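Local coordinates for protein catechol 2,3-dioxygenase (Rhodococcus sp., PDB 2WL9) that probably catalyses the iron-dependent extradiol ring cleavage of catechols, as a type I extradiol dioxygenase in aromatic hydrocarbon catabolism, at residues Leu147-Ile152 with Arg195-Ala200; Leu213-Thr218 with Trp260-Gly265; Tyr225-Val230 with Leu250-Ala255. One frame throughout, in Å; residues are numbered along the deposited sequence.

Interaction 1 of 3, residues Leu147-Ile152 with Arg195-Ala200. With FE (Fe (III) ion), chain K.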
loop_
_atom_site.group_PDB
_atom_site.type_symbol
_atom_site.label_atom_id
_atom_site.label_comp_id
_atom_site.label_asym_id
_atom_site.label_seq_id
_atom_site.Cartn_x
_atom_site.Cartn_y
_atom_site.Cartn_z
ATOM N N LEU C 147 -26.660 -9.983 10.434
ATOM C CA LEU C 147 -26.599 -11.449 10.351
ATOM C C LEU C 147 -26.662 -12.006 8.930
ATOM O O LEU C 147 -26.207 -13.116 8.688
ATOM C CB LEU C 147 -27.654 -12.123 11.245
ATOM C CG LEU C 147 -29.107 -12.222 10.784
ATOM C CD1 LEU C 147 -29.794 -13.445 11.391
ATOM C CD2 LEU C 147 -29.834 -10.961 11.185
ATOM N N GLY C 148 -27.225 -11.234 8.005
ATOM C CA GLY C 148 -27.461 -11.691 6.637
ATOM C C GLY C 148 -28.605 -10.887 6.051
ATOM O O GLY C 148 -28.736 -9.705 6.350
ATOM N N HIS C 149 -29.434 -11.516 5.219
ATOM C CA HIS C 149 -30.647 -10.862 4.723
ATOM C C HIS C 149 -31.855 -11.774 4.720
ATOM O O HIS C 149 -31.715 -12.992 4.804
ATOM C CB HIS C 149 -30.438 -10.239 3.341
ATOM C CG HIS C 149 -30.356 -11.223 2.217
ATOM N ND1 HIS C 149 -29.210 -11.403 1.474
ATOM C CD2 HIS C 149 -31.287 -12.050 1.681
ATOM C CE1 HIS C 149 -29.433 -12.309 0.538
ATOM N NE2 HIS C 149 -30.685 -12.719 0.644
ATOM N N ILE C 150 -33.033 -11.175 4.590
ATOM C CA ILE C 150 -34.298 -11.898 4.665
ATOM C C ILE C 150 -35.297 -11.427 3.616
ATOM O O ILE C 150 -35.375 -10.232 3.303
ATOM C CB ILE C 150 -34.958 -11.755 6.067
ATOM C CG1 ILE C 150 -35.132 -10.271 6.442
ATOM C CG2 ILE C 150 -34.153 -12.538 7.117
ATOM C CD1 ILE C 150 -35.806 -10.019 7.788
ATOM N N ILE C 151 -36.062 -12.374 3.083
ATOM C CA ILE C 151 -37.235 -12.043 2.284
ATOM C C ILE C 151 -38.486 -12.286 3.120
ATOM O O ILE C 151 -38.705 -13.397 3.627
ATOM C CB ILE C 151 -37.291 -12.823 0.955
ATOM C CG1 ILE C 151 -36.264 -12.248 -0.022
ATOM C CG2 ILE C 151 -38.703 -12.763 0.349
ATOM C CD1 ILE C 151 -36.382 -12.760 -1.455
ATOM N N ILE C 152 -39.287 -11.234 3.269
ATOM C CA ILE C 152 -40.457 -11.265 4.149
ATOM C C ILE C 152 -41.743 -10.886 3.415
ATOM O O ILE C 152 -41.700 -10.260 2.354
ATOM C CB ILE C 152 -40.255 -10.389 5.416
ATOM C CG1 ILE C 152 -39.976 -8.923 5.044
ATOM C CG2 ILE C 152 -39.136 -10.973 6.300
ATOM C CD1 ILE C 152 -39.949 -7.975 6.238
ATOM N N ARG C 195 -23.589 -4.692 3.119
ATOM C CA ARG C 195 -24.242 -5.904 2.624
ATOM C C ARG C 195 -25.176 -5.549 1.477
ATOM O O ARG C 195 -26.039 -4.671 1.626
ATOM C CB ARG C 195 -25.003 -6.649 3.726
ATOM C CG ARG C 195 -25.476 -8.021 3.273
ATOM C CD ARG C 195 -26.224 -8.776 4.365
ATOM N NE ARG C 195 -25.404 -9.087 5.542
ATOM C CZ ARG C 195 -24.476 -10.044 5.601
ATOM N NH1 ARG C 195 -24.199 -10.802 4.544
ATOM N NH2 ARG C 195 -23.808 -10.239 6.730
ATOM N N HIS C 196 -25.012 -6.238 0.345
ATOM C CA HIS C 196 -25.758 -5.896 -0.876
ATOM C C HIS C 196 -27.210 -5.550 -0.581
ATOM O O HIS C 196 -27.712 -4.515 -1.026
ATOM C CB HIS C 196 -25.729 -7.000 -1.932
ATOM C CG HIS C 196 -26.606 -6.691 -3.103
ATOM N ND1 HIS C 196 -26.156 -5.995 -4.205
ATOM C CD2 HIS C 196 -27.925 -6.915 -3.315
ATOM C CE1 HIS C 196 -27.155 -5.819 -5.051
ATOM N NE2 HIS C 196 -28.240 -6.367 -4.536
ATOM N N HIS C 197 -27.881 -6.446 0.137
ATOM C CA HIS C 197 -29.170 -6.134 0.751
ATOM C C HIS C 197 -29.326 -6.845 2.094
ATOM O O HIS C 197 -28.725 -7.904 2.316
ATOM C CB HIS C 197 -30.352 -6.420 -0.197
ATOM C CG HIS C 197 -30.417 -7.830 -0.701
ATOM N ND1 HIS C 197 -31.340 -8.744 -0.240
ATOM C CD2 HIS C 197 -29.691 -8.476 -1.645
ATOM C CE1 HIS C 197 -31.176 -9.894 -0.874
ATOM N NE2 HIS C 197 -30.182 -9.757 -1.730
ATOM N N SER C 198 -30.096 -6.217 2.983
ATOM C CA SER C 198 -30.511 -6.788 4.265
ATOM C C SER C 198 -31.949 -7.285 4.193
ATOM O O SER C 198 -32.387 -8.070 5.035
ATOM C CB SER C 198 -30.448 -5.723 5.358
ATOM O OG SER C 198 -29.166 -5.161 5.447
ATOM N N LEU C 199 -32.679 -6.819 3.184
ATOM C CA LEU C 199 -34.129 -7.005 3.140
ATOM C C LEU C 199 -34.638 -7.035 1.710
ATOM O O LEU C 199 -34.192 -6.239 0.882
ATOM C CB LEU C 199 -34.808 -5.861 3.897
ATOM C CG LEU C 199 -36.327 -5.821 4.045
ATOM C CD1 LEU C 199 -36.815 -7.047 4.783
ATOM C CD2 LEU C 199 -36.709 -4.565 4.784
ATOM N N ALA C 200 -35.568 -7.954 1.431
ATOM C CA ALA C 200 -36.272 -7.991 0.152
ATOM C C ALA C 200 -37.727 -8.442 0.322
ATOM O O ALA C 200 -38.070 -9.108 1.302
ATOM C CB ALA C 200 -35.541 -8.885 -0.851
HETATM FE FE FE K . -31.401 -14.142 -1.068
#
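R195 lays the face of its guanidinium over the backbone of G148, whose CA sits above the centre of the flat group, 3.6 Å from R195 CZ, while R195 CD rests 3.3 Å from G148 O. The rotation of the group is fixed from outside the pair: NE and NH2 donate to the carbonyls of V141, Q145 and G146, and NH1 forms a salt bridge with E216. Two residues on, H197 brings ring atom CE1 over the centre of the H149 imidazole, 3.2 Å from H149 NE2. The planes meet obliquely, at 33°. H149 NE2 binds the iron at 2.3 Å, which makes H197 a second-shell neighbour of a metal ligand. H197 O is buried 3.1 Å from H149 CB and has no polar partner in the model. S198 O accepts from I150 N, a donor well above the carbonyl plane. L199 sends CD1 to within 3.6 Å of I152 CD1, the two side chains crossing at about a right angle. A200 completes the parallel pairing: its N donates to I150 O, its O accepts from I152 N, and its CB packs 3.5 Å from I151 CG1. S198 and L199 form a classic beta bulge opposite M190 of strand 184-191. The pairing lies in the second of the chain's two sheets, consistent with the glyoxalase (VOC) family. Strand 149-152 has strand 199-201 along one edge and antiparallel strand 210-217 along the other, while L7 and L10 of strand 6-14 pack on I150, and W67 of strand 61-68 on L199.

Interaction 2 of 3, residues Leu213-Thr218 with Trp260-Gly265. With FE (Fe (III) ion), chain K.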
loop_
_atom_site.group_PDB
_atom_site.type_symbol
_atom_site.label_atom_id
_atom_site.label_comp_id
_atom_site.label_asym_id
_atom_site.label_seq_id
_atom_site.Cartn_x
_atom_site.Cartn_y
_atom_site.Cartn_z
ATOM N N LEU C 213 -33.709 -16.805 4.814
ATOM C CA LEU C 213 -32.618 -16.129 5.445
ATOM C C LEU C 213 -31.343 -16.550 4.743
ATOM O O LEU C 213 -31.110 -17.686 4.550
ATOM C CB LEU C 213 -32.499 -16.465 6.910
ATOM C CG LEU C 213 -31.220 -16.125 7.652
ATOM C CD1 LEU C 213 -30.989 -14.676 7.706
ATOM C CD2 LEU C 213 -31.199 -16.725 8.983
ATOM N N MET C 214 -30.537 -15.571 4.399
ATOM C CA MET C 214 -29.241 -15.785 3.812
ATOM C C MET C 214 -28.161 -15.489 4.852
ATOM O O MET C 214 -28.224 -14.533 5.494
ATOM C CB MET C 214 -29.062 -14.863 2.650
ATOM C CG MET C 214 -27.848 -14.991 1.961
ATOM S SD MET C 214 -26.341 -14.290 2.635
ATOM C CE MET C 214 -25.256 -14.539 1.421
ATOM N N ILE C 215 -27.228 -16.393 4.989
ATOM C CA ILE C 215 -26.094 -16.320 5.862
ATOM C C ILE C 215 -24.819 -16.487 4.990
ATOM O O ILE C 215 -24.803 -17.217 4.027
ATOM C CB ILE C 215 -26.120 -17.337 7.000
ATOM C CG1 ILE C 215 -26.084 -18.762 6.493
ATOM C CG2 ILE C 215 -27.274 -17.112 7.947
ATOM C CD1 ILE C 215 -26.172 -19.780 7.533
ATOM N N GLU C 216 -23.779 -15.768 5.363
ATOM C CA GLU C 216 -22.597 -15.714 4.515
ATOM C C GLU C 216 -21.355 -16.188 5.255
ATOM O O GLU C 216 -21.091 -15.746 6.373
ATOM C CB GLU C 216 -22.414 -14.283 3.998
ATOM C CG GLU C 216 -21.325 -14.131 2.943
ATOM C CD GLU C 216 -21.124 -12.698 2.521
ATOM O OE1 GLU C 216 -21.878 -11.819 2.989
ATOM O OE2 GLU C 216 -20.193 -12.446 1.730
ATOM N N TYR C 217 -20.603 -17.097 4.630
ATOM C CA TYR C 217 -19.304 -17.525 5.140
ATOM C C TYR C 217 -18.184 -16.638 4.601
ATOM O O TYR C 217 -18.279 -16.136 3.472
ATOM C CB TYR C 217 -19.021 -18.958 4.704
ATOM C CG TYR C 217 -19.941 -20.003 5.275
ATOM C CD1 TYR C 217 -19.926 -20.309 6.638
ATOM C CD2 TYR C 217 -20.805 -20.723 4.443
ATOM C CE1 TYR C 217 -20.752 -21.293 7.161
ATOM C CE2 TYR C 217 -21.640 -21.710 4.954
ATOM C CZ TYR C 217 -21.609 -21.983 6.314
ATOM O OH TYR C 217 -22.431 -22.954 6.828
ATOM N N THR C 218 -17.120 -16.457 5.388
ATOM C CA THR C 218 -15.924 -15.756 4.895
ATOM C C THR C 218 -15.158 -16.606 3.880
ATOM O O THR C 218 -14.562 -16.072 2.933
ATOM C CB THR C 218 -14.942 -15.338 6.028
ATOM O OG1 THR C 218 -14.507 -16.497 6.746
ATOM C CG2 THR C 218 -15.577 -14.340 6.986
ATOM N N TRP C 260 -39.285 -23.490 6.060
ATOM C CA TRP C 260 -38.871 -22.400 5.167
ATOM C C TRP C 260 -37.387 -22.539 4.812
ATOM O O TRP C 260 -36.779 -23.570 5.118
ATOM C CB TRP C 260 -39.252 -21.003 5.710
ATOM C CG TRP C 260 -38.813 -20.672 7.114
ATOM C CD1 TRP C 260 -39.406 -21.076 8.278
ATOM C CD2 TRP C 260 -37.731 -19.813 7.496
ATOM N NE1 TRP C 260 -38.736 -20.553 9.360
ATOM C CE2 TRP C 260 -37.706 -19.773 8.908
ATOM C CE3 TRP C 260 -36.769 -19.086 6.782
ATOM C CZ2 TRP C 260 -36.753 -19.030 9.623
ATOM C CZ3 TRP C 260 -35.823 -18.351 7.494
ATOM C CH2 TRP C 260 -35.825 -18.330 8.898
ATOM N N LEU C 261 -36.813 -21.524 4.169
ATOM C CA LEU C 261 -35.497 -21.673 3.540
ATOM C C LEU C 261 -34.358 -20.901 4.187
ATOM O O LEU C 261 -34.519 -19.755 4.590
ATOM C CB LEU C 261 -35.566 -21.280 2.062
ATOM C CG LEU C 261 -36.506 -22.061 1.146
ATOM C CD1 LEU C 261 -36.497 -21.413 -0.218
ATOM C CD2 LEU C 261 -36.057 -23.497 1.046
ATOM N N TRP C 262 -33.199 -21.547 4.267
ATOM C CA TRP C 262 -31.945 -20.846 4.525
ATOM C C TRP C 262 -31.078 -20.879 3.271
ATOM O O TRP C 262 -31.072 -21.869 2.534
ATOM C CB TRP C 262 -31.203 -21.459 5.712
ATOM C CG TRP C 262 -31.663 -20.945 7.041
ATOM C CD1 TRP C 262 -32.862 -20.348 7.324
ATOM C CD2 TRP C 262 -30.946 -21.012 8.281
ATOM N NE1 TRP C 262 -32.926 -20.021 8.657
ATOM C CE2 TRP C 262 -31.766 -20.423 9.269
ATOM C CE3 TRP C 262 -29.687 -21.511 8.652
ATOM C CZ2 TRP C 262 -31.372 -20.316 10.609
ATOM C CZ3 TRP C 262 -29.294 -21.408 9.995
ATOM C CH2 TRP C 262 -30.135 -20.808 10.950
ATOM N N GLU C 263 -30.348 -19.792 3.049
ATOM C CA GLU C 263 -29.534 -19.623 1.863
ATOM C C GLU C 263 -28.071 -19.385 2.267
ATOM O O GLU C 263 -27.644 -18.241 2.389
ATOM C CB GLU C 263 -30.086 -18.458 1.027
ATOM C CG GLU C 263 -29.410 -18.239 -0.329
ATOM C CD GLU C 263 -29.570 -16.809 -0.846
ATOM O OE1 GLU C 263 -30.346 -16.026 -0.254
ATOM O OE2 GLU C 263 -28.931 -16.467 -1.856
ATOM N N PRO C 264 -27.306 -20.473 2.494
ATOM C CA PRO C 264 -25.881 -20.337 2.783
ATOM C C PRO C 264 -25.152 -19.772 1.570
ATOM O O PRO C 264 -25.431 -20.176 0.440
ATOM C CB PRO C 264 -25.435 -21.780 3.040
ATOM C CG PRO C 264 -26.686 -22.500 3.410
ATOM C CD PRO C 264 -27.739 -21.879 2.567
ATOM N N GLY C 265 -24.233 -18.847 1.802
ATOM C CA GLY C 265 -23.549 -18.180 0.697
ATOM C C GLY C 265 -22.130 -17.744 0.980
ATOM O O GLY C 265 -21.625 -17.915 2.095
HETATM FE FE FE K . -31.401 -14.142 -1.068
#
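L213 and W262, M214 and E263, I215 and P264, and E216 and G265 are paired in parallel register, joined by five backbone hydrogen bonds that alternate in direction from L213 N to L261 O through to Y217 N to G265 O. The shortest, E263 N to L213 O, is 2.7 Å; I215 N lies 48° out of the carbonyl plane of E263.

Apolar contacts line the face bearing L213, I215, W262 and P264. L213 CG is anti to its backbone N (chi1 165°), and the side chain runs beside W262, with CD2 making a CH-pi contact 4.0 Å from the centre of the five-membered ring. From the loop before the strand, W260 CZ3 touches L213 CB at 3.9 Å, and I215 CD1 approaches W262 CE3 obliquely.

Metal binding occupies the face of M214 and E263. The extended E263 side chain delivers OE1 to the iron at 2.3 Å; with H149 and H212 it makes up the two-histidine, one-carboxylate facial triad known from extradiol dioxygenases, and Y253 also belongs to the site. M214 CB lies 3.4 Å from E263 OE1, an apolar flank to the bound oxygen, while OE2 is held by T251.

Strand 149-152 adjoins strand 210-217 on the other edge and strand 250-255 adjoins strand 261-266; helix 220-232 packs on Y217 and P264.

Interaction 3 of 3, residues Tyr225-Val230 with Leu250-Ala255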
loop_
_atom_site.group_PDB
_atom_site.type_symbol
_atom_site.label_atom_id
_atom_site.label_comp_id
_atom_site.label_asym_id
_atom_site.label_seq_id
_atom_site.Cartn_x
_atom_site.Cartn_y
_atom_site.Cartn_z
ATOM N N TYR C 225 -18.469 -27.317 2.524
ATOM C CA TYR C 225 -18.704 -28.187 3.674
ATOM C C TYR C 225 -20.197 -28.284 4.008
ATOM O O TYR C 225 -20.733 -29.387 4.148
ATOM C CB TYR C 225 -17.907 -27.659 4.870
ATOM C CG TYR C 225 -17.849 -28.546 6.094
ATOM C CD1 TYR C 225 -16.654 -29.163 6.467
ATOM C CD2 TYR C 225 -18.964 -28.726 6.912
ATOM C CE1 TYR C 225 -16.576 -29.958 7.597
ATOM C CE2 TYR C 225 -18.895 -29.528 8.054
ATOM C CZ TYR C 225 -17.699 -30.142 8.383
ATOM O OH TYR C 225 -17.611 -30.936 9.502
ATOM N N ALA C 226 -20.858 -27.131 4.133
ATOM C CA ALA C 226 -22.297 -27.077 4.418
ATOM C C ALA C 226 -23.132 -27.695 3.294
ATOM O O ALA C 226 -24.081 -28.441 3.562
ATOM C CB ALA C 226 -22.741 -25.643 4.695
ATOM N N HIS C 227 -22.766 -27.404 2.045
ATOM C CA HIS C 227 -23.459 -27.968 0.877
ATOM C C HIS C 227 -23.349 -29.492 0.832
ATOM O O HIS C 227 -24.330 -30.180 0.534
ATOM C CB HIS C 227 -22.928 -27.355 -0.427
ATOM C CG HIS C 227 -23.563 -27.912 -1.670
ATOM N ND1 HIS C 227 -22.881 -28.717 -2.556
ATOM C CD2 HIS C 227 -24.810 -27.769 -2.177
ATOM C CE1 HIS C 227 -23.679 -29.046 -3.557
ATOM N NE2 HIS C 227 -24.855 -28.480 -3.354
ATOM N N ASP C 228 -22.160 -30.014 1.134
ATOM C CA ASP C 228 -21.938 -31.457 1.137
ATOM C C ASP C 228 -22.774 -32.154 2.206
ATOM O O ASP C 228 -23.301 -33.245 1.973
ATOM C CB ASP C 228 -20.453 -31.794 1.317
ATOM C CG ASP C 228 -19.682 -31.795 -0.002
ATOM O OD1 ASP C 228 -20.278 -31.516 -1.068
ATOM O OD2 ASP C 228 -18.470 -32.083 0.035
ATOM N N LEU C 229 -22.883 -31.510 3.367
ATOM C CA LEU C 229 -23.685 -32.015 4.475
ATOM C C LEU C 229 -25.183 -32.028 4.184
ATOM O O LEU C 229 -25.847 -33.035 4.436
ATOM C CB LEU C 229 -23.393 -31.237 5.768
ATOM C CG LEU C 229 -22.544 -31.954 6.823
ATOM C CD1 LEU C 229 -22.173 -31.015 7.962
ATOM C CD2 LEU C 229 -23.265 -33.190 7.362
ATOM N N VAL C 230 -25.705 -30.919 3.657
ATOM C CA VAL C 230 -27.116 -30.823 3.266
ATOM C C VAL C 230 -27.492 -31.972 2.330
ATOM O O VAL C 230 -28.527 -32.630 2.522
ATOM C CB VAL C 230 -27.446 -29.445 2.597
ATOM C CG1 VAL C 230 -28.820 -29.464 1.936
ATOM C CG2 VAL C 230 -27.381 -28.321 3.618
ATOM N N LEU C 250 -22.236 -16.452 -4.349
ATOM C CA LEU C 250 -22.374 -17.880 -4.648
ATOM C C LEU C 250 -23.172 -18.565 -3.547
ATOM O O LEU C 250 -22.686 -18.701 -2.423
ATOM C CB LEU C 250 -21.001 -18.541 -4.799
ATOM C CG LEU C 250 -20.988 -19.925 -5.451
ATOM C CD1 LEU C 250 -21.426 -19.831 -6.912
ATOM C CD2 LEU C 250 -19.604 -20.546 -5.354
ATOM N N THR C 251 -24.394 -18.993 -3.867
ATOM C CA THR C 251 -25.332 -19.466 -2.836
ATOM C C THR C 251 -26.207 -20.623 -3.300
ATOM O O THR C 251 -26.397 -20.823 -4.492
ATOM C CB THR C 251 -26.308 -18.349 -2.369
ATOM O OG1 THR C 251 -27.359 -18.183 -3.336
ATOM C CG2 THR C 251 -25.613 -17.007 -2.127
ATOM N N PHE C 252 -26.743 -21.380 -2.344
ATOM C CA PHE C 252 -27.829 -22.308 -2.627
ATOM C C PHE C 252 -28.952 -22.082 -1.613
ATOM O O PHE C 252 -28.740 -21.423 -0.596
ATOM C CB PHE C 252 -27.339 -23.765 -2.661
ATOM C CG PHE C 252 -26.913 -24.308 -1.331
ATOM C CD1 PHE C 252 -27.768 -25.132 -0.603
ATOM C CD2 PHE C 252 -25.654 -24.022 -0.809
ATOM C CE1 PHE C 252 -27.381 -25.650 0.624
ATOM C CE2 PHE C 252 -25.262 -24.538 0.423
ATOM C CZ PHE C 252 -26.131 -25.354 1.138
ATOM N N TYR C 253 -30.142 -22.599 -1.911
ATOM C CA TYR C 253 -31.307 -22.456 -1.039
ATOM C C TYR C 253 -31.788 -23.834 -0.605
ATOM O O TYR C 253 -32.102 -24.673 -1.455
ATOM C CB TYR C 253 -32.451 -21.762 -1.783
ATOM C CG TYR C 253 -32.262 -20.291 -2.096
ATOM C CD1 TYR C 253 -32.980 -19.322 -1.397
ATOM C CD2 TYR C 253 -31.404 -19.870 -3.115
ATOM C CE1 TYR C 253 -32.840 -17.965 -1.684
ATOM C CE2 TYR C 253 -31.254 -18.506 -3.415
ATOM C CZ TYR C 253 -31.984 -17.559 -2.693
ATOM O OH TYR C 253 -31.859 -16.206 -2.956
ATOM N N CYS C 254 -31.873 -24.056 0.707
ATOM C CA CYS C 254 -32.266 -25.354 1.256
ATOM C C CYS C 254 -33.277 -25.225 2.395
ATOM O O CYS C 254 -33.370 -24.174 3.029
ATOM C CB CYS C 254 -31.037 -26.149 1.719
ATOM S SG CYS C 254 -30.151 -25.490 3.167
ATOM N N ALA C 255 -34.023 -26.301 2.646
ATOM C CA ALA C 255 -35.043 -26.331 3.703
ATOM C C ALA C 255 -34.444 -26.310 5.103
ATOM O O ALA C 255 -33.397 -26.903 5.348
ATOM C CB ALA C 255 -35.938 -27.557 3.546
#
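F252 reaches from strand 250-255 to the helix and is met there by H227 and V230. One face of the phenyl ring receives H227: CD2 of the imidazole stands over the ring centre, 4.0 Å above the plane, giving an edge-to-face pair with centroids 5.1 Å apart and planes at 72°. The far end of the ring comes against the helix backbone, where F252 CZ lies 3.7 Å from H227 CA, and F252 CE2 touches H227 CB at 3.8 Å.

V230, one turn further along the helix, faces the strand and takes two neighbours. Its CG2 sits at the edge of the phenyl ring, 4.0 Å from F252 CE1, and is equally far from C254 SG; its CG1 packs on C254 CB. The side chains of V230 and F252 run in opposite senses, and the methyl lies near the ring plane.

The helix and strand segments run in broadly the same direction, with axes 10.4 Å apart at a 27° angle, as one layer of helix on a sheet. Successive strand residues serve different surroundings: F252 and C254 meet the helix, whereas T251 and Y253 point to the other side of the sheet, toward the iron site. L223 and P264 also pack on F252. The contacts are aromatic, aliphatic and, at C254, with a sulfur; the segments share no hydrogen bond, which makes the contact one of van der Waals packing, and H227 offers the phenyl ring carbon atoms rather than a ring nitrogen.

How the interactions relate
From the N-terminal side, interaction 1 comes first, closing a 42-residue loop between 147-152 and 195-200 that includes helix 157-167. Only after it does interaction 2 open, bringing 213-218 and 260-265 together across 41 residues. Interaction 3 falls wholly within that second excursion, packing helix 220-232 on strand 250-255; no loops cross. All three reach one mixed sheet, interaction 3 through its strand alone. Interactions 1 and 2 join through H149 O with M214 N, and 2 and 3 through C254 with W262. H149, H212, Y253 and E263 of the iron site come from four strands, 149-152, 210-217, 250-255 and 261-266, while interaction 3 joins helix 220-232 to the sheet.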